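PDB 4ZM6: N-acetyl-beta-D glucosaminidase from Rhizomucor miehei CAU432, which probably hydrolyses beta-N-acetylglucosaminides as a glycoside hydrolase family 3 enzyme and binds acetyl-CoA in a GCN5-related domain assigned glucosamine N-acetyltransferase activity. Local coordinates for residues D437-Q443 and Q467-A472; H552-M556 and I594-V598; K710-I716 and L751-D757. All blocks are in the same frame, centred on the assembly; numbering follows the deposited sequence.

The three contacts follow one another along the chain and share no helix or strand. Contact 1 pairs two helices on one face of a six-stranded, mostly parallel sheet; it is partly buried, with apolar packing beneath and polar side chains above. Contact 2, about 54 Å away between centres, is the most buried: a helix lies across a strand of the acetyl-CoA-binding domain and is held by side-chain packing near the cofactor. Contact 3, about 45 Å from contact 2 between centres, joins two antiparallel strands in the second N-acetyltransferase region. Backbone hydrogen bonds dominate there, and a weak salt bridge lies at the exposed end. Contacts 1 and 3 lie away from the known acetyl-CoA site.

Contact 1 (D437-Q443 and Q467-A472)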
loop_
_atom_site.group_PDB
_atom_site.type_symbol
_atom_site.label_atom_id
_atom_site.label_comp_id
_atom_site.label_asym_id
_atom_site.label_seq_id
_atom_site.Cartn_x
_atom_site.Cartn_y
_atom_site.Cartn_z
ATOM N N ASP A 437 40.088 27.262 28.281
ATOM C CA ASP A 437 40.044 27.682 26.881
ATOM C C ASP A 437 41.159 27.047 26.031
ATOM O O ASP A 437 42.342 27.167 26.347
ATOM C CB ASP A 437 40.127 29.206 26.796
ATOM C CG ASP A 437 39.864 29.724 25.399
ATOM O OD1 ASP A 437 38.786 29.421 24.844
ATOM O OD2 ASP A 437 40.738 30.433 24.859
ATOM N N LEU A 438 40.760 26.395 24.941
ATOM C CA LEU A 438 41.670 25.628 24.095
ATOM C C LEU A 438 41.982 26.314 22.768
ATOM O O LEU A 438 42.602 25.713 21.889
ATOM C CB LEU A 438 41.065 24.250 23.829
ATOM C CG LEU A 438 41.067 23.339 25.057
ATOM C CD1 LEU A 438 39.858 22.421 25.072
ATOM C CD2 LEU A 438 42.360 22.543 25.123
ATOM N N SER A 439 41.567 27.571 22.627
ATOM C CA SER A 439 41.775 28.322 21.390
ATOM C C SER A 439 43.146 28.060 20.780
ATOM O O SER A 439 43.239 27.620 19.640
ATOM C CB SER A 439 41.614 29.823 21.638
ATOM O OG SER A 439 40.348 30.106 22.206
ATOM N N GLN A 440 44.197 28.305 21.558
ATOM C CA GLN A 440 45.583 28.250 21.065
ATOM C C GLN A 440 45.960 26.906 20.435
ATOM O O GLN A 440 46.699 26.863 19.454
ATOM C CB GLN A 440 46.561 28.598 22.197
ATOM C CG GLN A 440 48.019 28.669 21.759
ATOM C CD GLN A 440 48.931 29.385 22.749
ATOM O OE1 GLN A 440 50.143 29.475 22.532
ATOM N NE2 GLN A 440 48.361 29.898 23.834
ATOM N N LYS A 441 45.440 25.818 20.991
ATOM C CA LYS A 441 45.715 24.480 20.462
ATOM C C LYS A 441 45.015 24.300 19.115
ATOM O O LYS A 441 45.571 23.707 18.188
ATOM C CB LYS A 441 45.262 23.389 21.442
ATOM C CG LYS A 441 45.506 23.720 22.910
ATOM C CD LYS A 441 45.655 22.480 23.779
ATOM C CE LYS A 441 47.106 22.043 23.905
ATOM N NZ LYS A 441 47.295 21.125 25.059
ATOM N N ILE A 442 43.804 24.838 19.017
ATOM C CA ILE A 442 42.981 24.724 17.818
ATOM C C ILE A 442 43.591 25.458 16.621
ATOM O O ILE A 442 43.558 24.949 15.500
ATOM C CB ILE A 442 41.549 25.242 18.083
ATOM C CG1 ILE A 442 40.864 24.377 19.148
ATOM C CG2 ILE A 442 40.719 25.244 16.801
ATOM C CD1 ILE A 442 39.743 25.084 19.875
ATOM N N GLN A 443 44.159 26.636 16.863
ATOM C CA GLN A 443 44.749 27.443 15.781
ATOM C C GLN A 443 46.076 26.836 15.329
ATOM O O GLN A 443 46.419 26.887 14.150
ATOM C CB GLN A 443 44.985 28.908 16.199
ATOM C CG GLN A 443 44.234 29.379 17.442
ATOM C CD GLN A 443 44.330 30.875 17.697
ATOM O OE1 GLN A 443 43.923 31.355 18.758
ATOM N NE2 GLN A 443 44.869 31.618 16.735
ATOM N N GLN A 467 33.268 27.477 18.415
ATOM C CA GLN A 467 34.562 28.089 18.683
ATOM C C GLN A 467 35.581 27.593 17.661
ATOM O O GLN A 467 36.203 28.388 16.959
ATOM C CB GLN A 467 35.026 27.763 20.111
ATOM C CG GLN A 467 36.313 28.462 20.545
ATOM C CD GLN A 467 36.833 28.009 21.906
ATOM O OE1 GLN A 467 37.918 28.418 22.331
ATOM N NE2 GLN A 467 36.068 27.164 22.595
ATOM N N ALA A 468 35.726 26.272 17.574
ATOM C CA ALA A 468 36.705 25.648 16.684
ATOM C C ALA A 468 36.458 25.984 15.214
ATOM O O ALA A 468 37.402 26.105 14.437
ATOM C CB ALA A 468 36.711 24.141 16.884
ATOM N N GLN A 469 35.192 26.128 14.839
ATOM C CA GLN A 469 34.823 26.554 13.490
ATOM C C GLN A 469 35.486 27.886 13.118
ATOM O O GLN A 469 35.913 28.072 11.982
ATOM C CB GLN A 469 33.288 26.636 13.369
ATOM C CG GLN A 469 32.731 27.510 12.247
ATOM C CD GLN A 469 32.990 26.980 10.846
ATOM O OE1 GLN A 469 32.638 27.631 9.864
ATOM N NE2 GLN A 469 33.598 25.801 10.742
ATOM N N LYS A 470 35.569 28.804 14.079
ATOM C CA LYS A 470 36.177 30.116 13.846
ATOM C C LYS A 470 37.693 30.047 13.723
ATOM O O LYS A 470 38.285 30.833 12.990
ATOM C CB LYS A 470 35.812 31.097 14.968
ATOM C CG LYS A 470 34.365 31.557 14.953
ATOM C CD LYS A 470 34.066 32.471 16.130
ATOM C CE LYS A 470 32.864 33.366 15.862
ATOM N NZ LYS A 470 31.614 32.597 15.597
ATOM N N LEU A 471 38.313 29.109 14.437
ATOM C CA LEU A 471 39.774 29.073 14.577
ATOM C C LEU A 471 40.514 27.985 13.786
ATOM O O LEU A 471 41.635 28.210 13.332
ATOM C CB LEU A 471 40.130 28.936 16.061
ATOM C CG LEU A 471 39.638 30.055 16.979
ATOM C CD1 LEU A 471 40.120 29.813 18.398
ATOM C CD2 LEU A 471 40.096 31.418 16.484
ATOM N N ALA A 472 39.907 26.812 13.636
ATOM C CA ALA A 472 40.605 25.660 13.069
ATOM C C ALA A 472 40.990 25.878 11.611
ATOM O O ALA A 472 40.237 26.483 10.849
ATOM C CB ALA A 472 39.750 24.409 13.199
#
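Asp437 precedes the helix that starts at Ser439, and its carboxylate folds forward over the first turn: Ser439 OG donates to Asp437 OD2 at 2.7 Å. The side chain of Gln467 reaches over from the other helix to this pair, its modelled OE1 lying 2.8 Å from Asp437 OD1 and 3.0 Å from Ser439 OG. Leu438, at the N-cap position, turns to the sheet and meets Ile429; its carbonyl O accepts from Ile442 N at 3.2 Å. Ser439 adds an apolar touch through CB, 3.6 Å from Leu471 CD1. Ile442 is the main wedge between the helices. Its CG2 packs 4.2 Å from Ala468 CB, 3.8 Å from Leu471 CB and 3.8 Å from Ala472 CB, and underneath it rests on Leu393 and Val448 of the sheet. At Gln443 the backbones draw closest, its CA lying 5.3 Å from Ala472 CA and 4.0 Å from Leu471 O. The short axes approach to 9.3 Å and cross at -45°. Both helices belong to crossovers over the same face of the parallel part of the sheet, in a Rossmann-like alpha/beta arrangement resembling the second domain of many family 3 glycosidases. The small alanines let Ile442 settle close to the neighbouring helix, so the sheet-facing side of the contact is held by apolar packing, whereas its polar chemistry gathers at the more exposed N-terminal end of residues 437-443.

Contact 2 (H552-M556 and I594-V598)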
loop_
_atom_site.group_PDB
_atom_site.type_symbol
_atom_site.label_atom_id
_atom_site.label_comp_id
_atom_site.label_asym_id
_atom_site.label_seq_id
_atom_site.Cartn_x
_atom_site.Cartn_y
_atom_site.Cartn_z
ATOM N N HIS A 552 14.067 -4.260 -22.557
ATOM C CA HIS A 552 15.251 -3.923 -21.776
ATOM C C HIS A 552 15.770 -5.102 -20.973
ATOM O O HIS A 552 16.979 -5.341 -20.934
ATOM C CB HIS A 552 14.958 -2.748 -20.853
ATOM C CG HIS A 552 14.826 -1.450 -21.579
ATOM N ND1 HIS A 552 13.721 -0.634 -21.455
ATOM C CD2 HIS A 552 15.649 -0.843 -22.466
ATOM C CE1 HIS A 552 13.879 0.431 -22.220
ATOM N NE2 HIS A 552 15.039 0.327 -22.845
ATOM N N VAL A 553 14.857 -5.827 -20.331
ATOM C CA VAL A 553 15.222 -7.031 -19.589
ATOM C C VAL A 553 15.845 -8.066 -20.519
ATOM O O VAL A 553 16.816 -8.730 -20.156
ATOM C CB VAL A 553 14.007 -7.629 -18.868
ATOM C CG1 VAL A 553 14.288 -9.054 -18.409
ATOM C CG2 VAL A 553 13.623 -6.751 -17.685
ATOM N N THR A 554 15.285 -8.186 -21.722
ATOM C CA THR A 554 15.833 -9.069 -22.755
ATOM C C THR A 554 17.264 -8.674 -23.112
ATOM O O THR A 554 18.147 -9.526 -23.187
ATOM C CB THR A 554 14.963 -9.048 -24.029
ATOM O OG1 THR A 554 13.618 -9.417 -23.693
ATOM C CG2 THR A 554 15.516 -10.002 -25.086
ATOM N N ALA A 555 17.487 -7.380 -23.319
ATOM C CA ALA A 555 18.831 -6.871 -23.615
ATOM C C ALA A 555 19.797 -7.112 -22.460
ATOM O O ALA A 555 20.955 -7.451 -22.671
ATOM C CB ALA A 555 18.777 -5.390 -23.944
ATOM N N MET A 556 19.309 -6.945 -21.236
ATOM C CA MET A 556 20.128 -7.186 -20.058
ATOM C C MET A 556 20.553 -8.656 -19.986
ATOM O O MET A 556 21.685 -8.953 -19.599
ATOM C CB MET A 556 19.374 -6.777 -18.786
ATOM C CG MET A 556 20.267 -6.554 -17.575
ATOM S SD MET A 556 19.318 -6.292 -16.063
ATOM C CE MET A 556 18.710 -4.635 -16.333
ATOM N N ILE A 594 16.759 1.252 -16.845
ATOM C CA ILE A 594 16.759 -0.013 -16.122
ATOM C C ILE A 594 18.191 -0.530 -16.010
ATOM O O ILE A 594 18.903 -0.629 -17.011
ATOM C CB ILE A 594 15.836 -1.045 -16.807
ATOM C CG1 ILE A 594 14.384 -0.559 -16.720
ATOM C CG2 ILE A 594 15.992 -2.421 -16.169
ATOM C CD1 ILE A 594 13.371 -1.461 -17.392
ATOM N N VAL A 595 18.606 -0.830 -14.782
ATOM C CA VAL A 595 19.970 -1.284 -14.507
ATOM C C VAL A 595 20.037 -2.682 -13.893
ATOM O O VAL A 595 21.040 -3.375 -14.048
ATOM C CB VAL A 595 20.730 -0.277 -13.616
ATOM C CG1 VAL A 595 20.993 0.999 -14.397
ATOM C CG2 VAL A 595 19.965 0.032 -12.332
ATOM N N GLY A 596 18.979 -3.097 -13.205
ATOM C CA GLY A 596 18.893 -4.457 -12.680
ATOM C C GLY A 596 17.478 -5.000 -12.688
ATOM O O GLY A 596 16.504 -4.244 -12.768
ATOM N N PHE A 597 17.374 -6.319 -12.584
ATOM C CA PHE A 597 16.093 -7.000 -12.607
ATOM C C PHE A 597 16.101 -8.168 -11.628
ATOM O O PHE A 597 17.122 -8.828 -11.450
ATOM C CB PHE A 597 15.810 -7.497 -14.032
ATOM C CG PHE A 597 14.635 -8.424 -14.133
ATOM C CD1 PHE A 597 13.353 -7.922 -14.222
ATOM C CD2 PHE A 597 14.818 -9.798 -14.132
ATOM C CE1 PHE A 597 12.264 -8.771 -14.310
ATOM C CE2 PHE A 597 13.736 -10.655 -14.216
ATOM C CZ PHE A 597 12.456 -10.139 -14.306
ATOM N N VAL A 598 14.954 -8.416 -11.004
ATOM C CA VAL A 598 14.762 -9.605 -10.181
ATOM C C VAL A 598 13.414 -10.265 -10.504
ATOM O O VAL A 598 12.403 -9.577 -10.676
ATOM C CB VAL A 598 14.871 -9.271 -8.676
ATOM C CG1 VAL A 598 13.725 -8.381 -8.219
ATOM C CG2 VAL A 598 14.929 -10.539 -7.835
#
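Helix 552-556 lies almost square across strand 594-598, its short axis crossing at -87° and 9.3 Å away. Met556 is the principal bump. Extended through two t torsions, it pushes its methyl into a hollow between Ile594 and Phe597, floored by bare backbone: CE is 3.5 Å from Ile594 CG2, 3.4 Å from Val595 C and 3.5 Å from Gly596 N, while SD lies 4.2 Å from Phe597 CB. The hollow opens because the classic beta bulge at Val595 and Gly596, both facing Ala587, turns two successive positions away from the helix: Val595 points away, and a CB on Gly596 would too. On one flank Val553 covers the Phe597 ring, its CG1 standing 4.3 Å above the ring centroid in a CH-pi contact. Ile594 CD1 reaches His552 CB at 4.0 Å. Met556 also touches Met617, next to the acetyl-CoA-binding Leu616 and Val618, and its side chain is about 7 Å from the bound acetyl-CoA. This is the first helix of a GNAT fold packed over its central antiparallel strands.

Contact 3 (K710-I716 and L751-D757); sequences KIWFGRI and LIVARQD
Strands 711-715 and 751-756 run antiparallel, their short axes 4.5 Å apart at 151°; Gly714 excepted, their residues are extended (phi about -70 to -130, psi about 100 to 165). Leu751 opens the pairing: its O accepts from Ile716 N at 3.2 Å. Ile752 faces Arg715 in a non-hydrogen-bonded pair (CA-CA 4.6 Å) whose side chains diverge; Ile752 CD1 meets Arg715 CG at 4.0 Å. Val753 pairs with Gly714 through two bonds, Val753 N to Gly714 O at 3.0 Å and Gly714 N to Val753 O at 3.2 Å. Gly714 sits at phi/psi 159/176, where a CB would jam against the preceding carbonyl and strike Trp712 CH2. Val753 CG2 packs 4.0 Å from Ile716 CD1 (chi1 t), beside Leu724 of helix 721-731. Two helices, 721-731 and 736-745, link the strands, the beta-alpha-alpha-beta opening of a GNAT fold. Ala754 opposes Phe713 (CA-CA 4.6 Å), its CB 3.5 Å from Phe713 CE1, on the face covered by helix 811-825. Arg755, on the other face, pairs with Trp712: Arg755 N to Trp712 O is 2.6 Å, Trp712 N to Arg755 O 2.8 Å. Its CD lies 3.7 Å from Trp712 CE3 (chi1 t, chi2 92°), while its guanidinium bonds to Gly761 O and salt-bridges Glu723. Gln756 faces Ile711 (CA-CA 5.2 Å). Asp757, at phi/psi 73/-66, has its CA-to-CB bond pointing away, but its carboxylate swings back: OD1 forms a weak salt bridge with Lys710 NZ at 3.4 Å, and Asp757 N bonds to Lys710 O at 2.7 Å; Lys710, at phi/psi 61/51, closes helix 700-709 in a Schellman motif.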
loop_
_atom_site.group_PDB
_atom_site.type_symbol
_atom_site.label_atom_id
_atom_site.label_comp_id
_atom_site.label_asym_id
_atom_site.label_seq_id
_atom_site.Cartn_x
_atom_site.Cartn_y
_atom_site.Cartn_z
ATOM N N LYS A 710 7.346 -58.099 -19.907
ATOM C CA LYS A 710 6.012 -57.835 -20.470
ATOM C C LYS A 710 5.509 -56.440 -20.098
ATOM O O LYS A 710 4.400 -56.266 -19.594
ATOM C CB LYS A 710 4.996 -58.911 -20.056
ATOM C CG LYS A 710 5.419 -60.335 -20.393
ATOM C CD LYS A 710 4.260 -61.188 -20.897
ATOM C CE LYS A 710 3.059 -61.194 -19.958
ATOM N NZ LYS A 710 3.425 -61.508 -18.548
ATOM N N ILE A 711 6.351 -55.453 -20.357
ATOM C CA ILE A 711 6.046 -54.069 -20.045
ATOM C C ILE A 711 5.451 -53.388 -21.275
ATOM O O ILE A 711 5.954 -53.552 -22.388
ATOM C CB ILE A 711 7.325 -53.317 -19.615
ATOM C CG1 ILE A 711 8.006 -54.027 -18.430
ATOM C CG2 ILE A 711 7.024 -51.856 -19.293
ATOM C CD1 ILE A 711 7.256 -53.956 -17.117
ATOM N N TRP A 712 4.385 -52.623 -21.062
ATOM C CA TRP A 712 3.754 -51.839 -22.120
ATOM C C TRP A 712 4.024 -50.352 -21.912
ATOM O O TRP A 712 3.831 -49.840 -20.817
ATOM C CB TRP A 712 2.249 -52.078 -22.105
ATOM C CG TRP A 712 1.501 -51.354 -23.186
ATOM C CD1 TRP A 712 1.189 -51.833 -24.421
ATOM C CD2 TRP A 712 0.959 -50.024 -23.123
ATOM N NE1 TRP A 712 0.487 -50.893 -25.131
ATOM C CE2 TRP A 712 0.333 -49.772 -24.360
ATOM C CE3 TRP A 712 0.943 -49.023 -22.140
ATOM C CZ2 TRP A 712 -0.303 -48.559 -24.649
ATOM C CZ3 TRP A 712 0.309 -47.816 -22.426
ATOM C CH2 TRP A 712 -0.305 -47.597 -23.672
ATOM N N PHE A 713 4.443 -49.662 -22.968
ATOM C CA PHE A 713 4.595 -48.206 -22.934
ATOM C C PHE A 713 3.553 -47.520 -23.803
ATOM O O PHE A 713 3.052 -48.108 -24.758
ATOM C CB PHE A 713 5.989 -47.804 -23.408
ATOM C CG PHE A 713 7.089 -48.378 -22.575
ATOM C CD1 PHE A 713 7.150 -48.115 -21.211
ATOM C CD2 PHE A 713 8.061 -49.183 -23.146
ATOM C CE1 PHE A 713 8.165 -48.644 -20.434
ATOM C CE2 PHE A 713 9.082 -49.712 -22.378
ATOM C CZ PHE A 713 9.137 -49.443 -21.020
ATOM N N GLY A 714 3.234 -46.274 -23.464
ATOM C CA GLY A 714 2.341 -45.455 -24.279
ATOM C C GLY A 714 1.709 -44.300 -23.525
ATOM O O GLY A 714 1.868 -44.161 -22.311
ATOM N N ARG A 715 0.961 -43.482 -24.257
ATOM C CA ARG A 715 0.344 -42.284 -23.705
ATOM C C ARG A 715 -0.753 -42.608 -22.708
ATOM O O ARG A 715 -1.236 -43.734 -22.641
ATOM C CB ARG A 715 -0.226 -41.419 -24.832
ATOM C CG ARG A 715 0.841 -40.855 -25.758
ATOM C CD ARG A 715 0.281 -40.322 -27.069
ATOM N NE ARG A 715 -0.893 -39.453 -26.915
ATOM C CZ ARG A 715 -1.360 -38.635 -27.860
ATOM N NH1 ARG A 715 -0.760 -38.543 -29.037
ATOM N NH2 ARG A 715 -2.432 -37.889 -27.620
ATOM N N ILE A 716 -1.121 -41.609 -21.917
ATOM C CA ILE A 716 -2.290 -41.696 -21.062
ATOM C C ILE A 716 -3.432 -40.999 -21.806
ATOM O O ILE A 716 -3.218 -39.966 -22.437
ATOM C CB ILE A 716 -2.017 -41.076 -19.661
ATOM C CG1 ILE A 716 -2.953 -41.680 -18.612
ATOM C CG2 ILE A 716 -2.125 -39.553 -19.650
ATOM C CD1 ILE A 716 -2.452 -42.998 -18.057
ATOM N N LEU A 751 2.709 -37.259 -21.849
ATOM C CA LEU A 751 2.614 -38.018 -20.609
ATOM C C LEU A 751 2.652 -39.505 -20.921
ATOM O O LEU A 751 1.642 -40.103 -21.295
ATOM C CB LEU A 751 1.342 -37.652 -19.844
ATOM C CG LEU A 751 1.069 -36.150 -19.720
ATOM C CD1 LEU A 751 -0.142 -35.910 -18.833
ATOM C CD2 LEU A 751 2.284 -35.405 -19.192
ATOM N N ILE A 752 3.840 -40.085 -20.779
ATOM C CA ILE A 752 4.070 -41.496 -21.048
ATOM C C ILE A 752 4.029 -42.285 -19.752
ATOM O O ILE A 752 4.536 -41.842 -18.729
ATOM C CB ILE A 752 5.447 -41.716 -21.704
ATOM C CG1 ILE A 752 5.586 -40.846 -22.954
ATOM C CG2 ILE A 752 5.658 -43.186 -22.047
ATOM C CD1 ILE A 752 4.464 -41.026 -23.959
ATOM N N VAL A 753 3.428 -43.464 -19.816
ATOM C CA VAL A 753 3.375 -44.365 -18.685
ATOM C C VAL A 753 3.818 -45.745 -19.129
ATOM O O VAL A 753 3.670 -46.101 -20.299
ATOM C CB VAL A 753 1.955 -44.473 -18.094
ATOM C CG1 VAL A 753 1.572 -43.182 -17.390
ATOM C CG2 VAL A 753 0.934 -44.823 -19.170
ATOM N N ALA A 754 4.379 -46.500 -18.186
ATOM C CA ALA A 754 4.604 -47.927 -18.352
ATOM C C ALA A 754 3.452 -48.655 -17.675
ATOM O O ALA A 754 3.038 -48.264 -16.581
ATOM C CB ALA A 754 5.929 -48.335 -17.735
ATOM N N ARG A 755 2.924 -49.685 -18.339
ATOM C CA ARG A 755 1.857 -50.531 -17.785
ATOM C C ARG A 755 2.253 -52.000 -17.819
ATOM O O ARG A 755 3.078 -52.412 -18.636
ATOM C CB ARG A 755 0.557 -50.356 -18.566
ATOM C CG ARG A 755 -0.103 -49.002 -18.402
ATOM C CD ARG A 755 -1.388 -48.913 -19.212
ATOM N NE ARG A 755 -2.484 -48.332 -18.428
ATOM C CZ ARG A 755 -3.012 -47.121 -18.607
ATOM N NH1 ARG A 755 -4.003 -46.731 -17.819
ATOM N NH2 ARG A 755 -2.576 -46.299 -19.561
ATOM N N GLN A 756 1.653 -52.790 -16.934
ATOM C CA GLN A 756 1.920 -54.219 -16.898
ATOM C C GLN A 756 1.161 -54.898 -18.023
ATOM O O GLN A 756 -0.032 -54.655 -18.202
ATOM C CB GLN A 756 1.501 -54.821 -15.551
ATOM C CG GLN A 756 1.894 -56.284 -15.370
ATOM C CD GLN A 756 3.379 -56.525 -15.575
ATOM O OE1 GLN A 756 3.789 -57.347 -16.399
ATOM N NE2 GLN A 756 4.194 -55.789 -14.837
ATOM N N ASP A 757 1.861 -55.737 -18.785
ATOM C CA ASP A 757 1.261 -56.566 -19.843
ATOM C C ASP A 757 0.850 -55.778 -21.085
ATOM O O ASP A 757 1.413 -55.981 -22.163
ATOM C CB ASP A 757 0.054 -57.370 -19.322
ATOM C CG ASP A 757 0.384 -58.199 -18.100
ATOM O OD1 ASP A 757 1.499 -58.762 -18.039
ATOM O OD2 ASP A 757 -0.478 -58.282 -17.200
#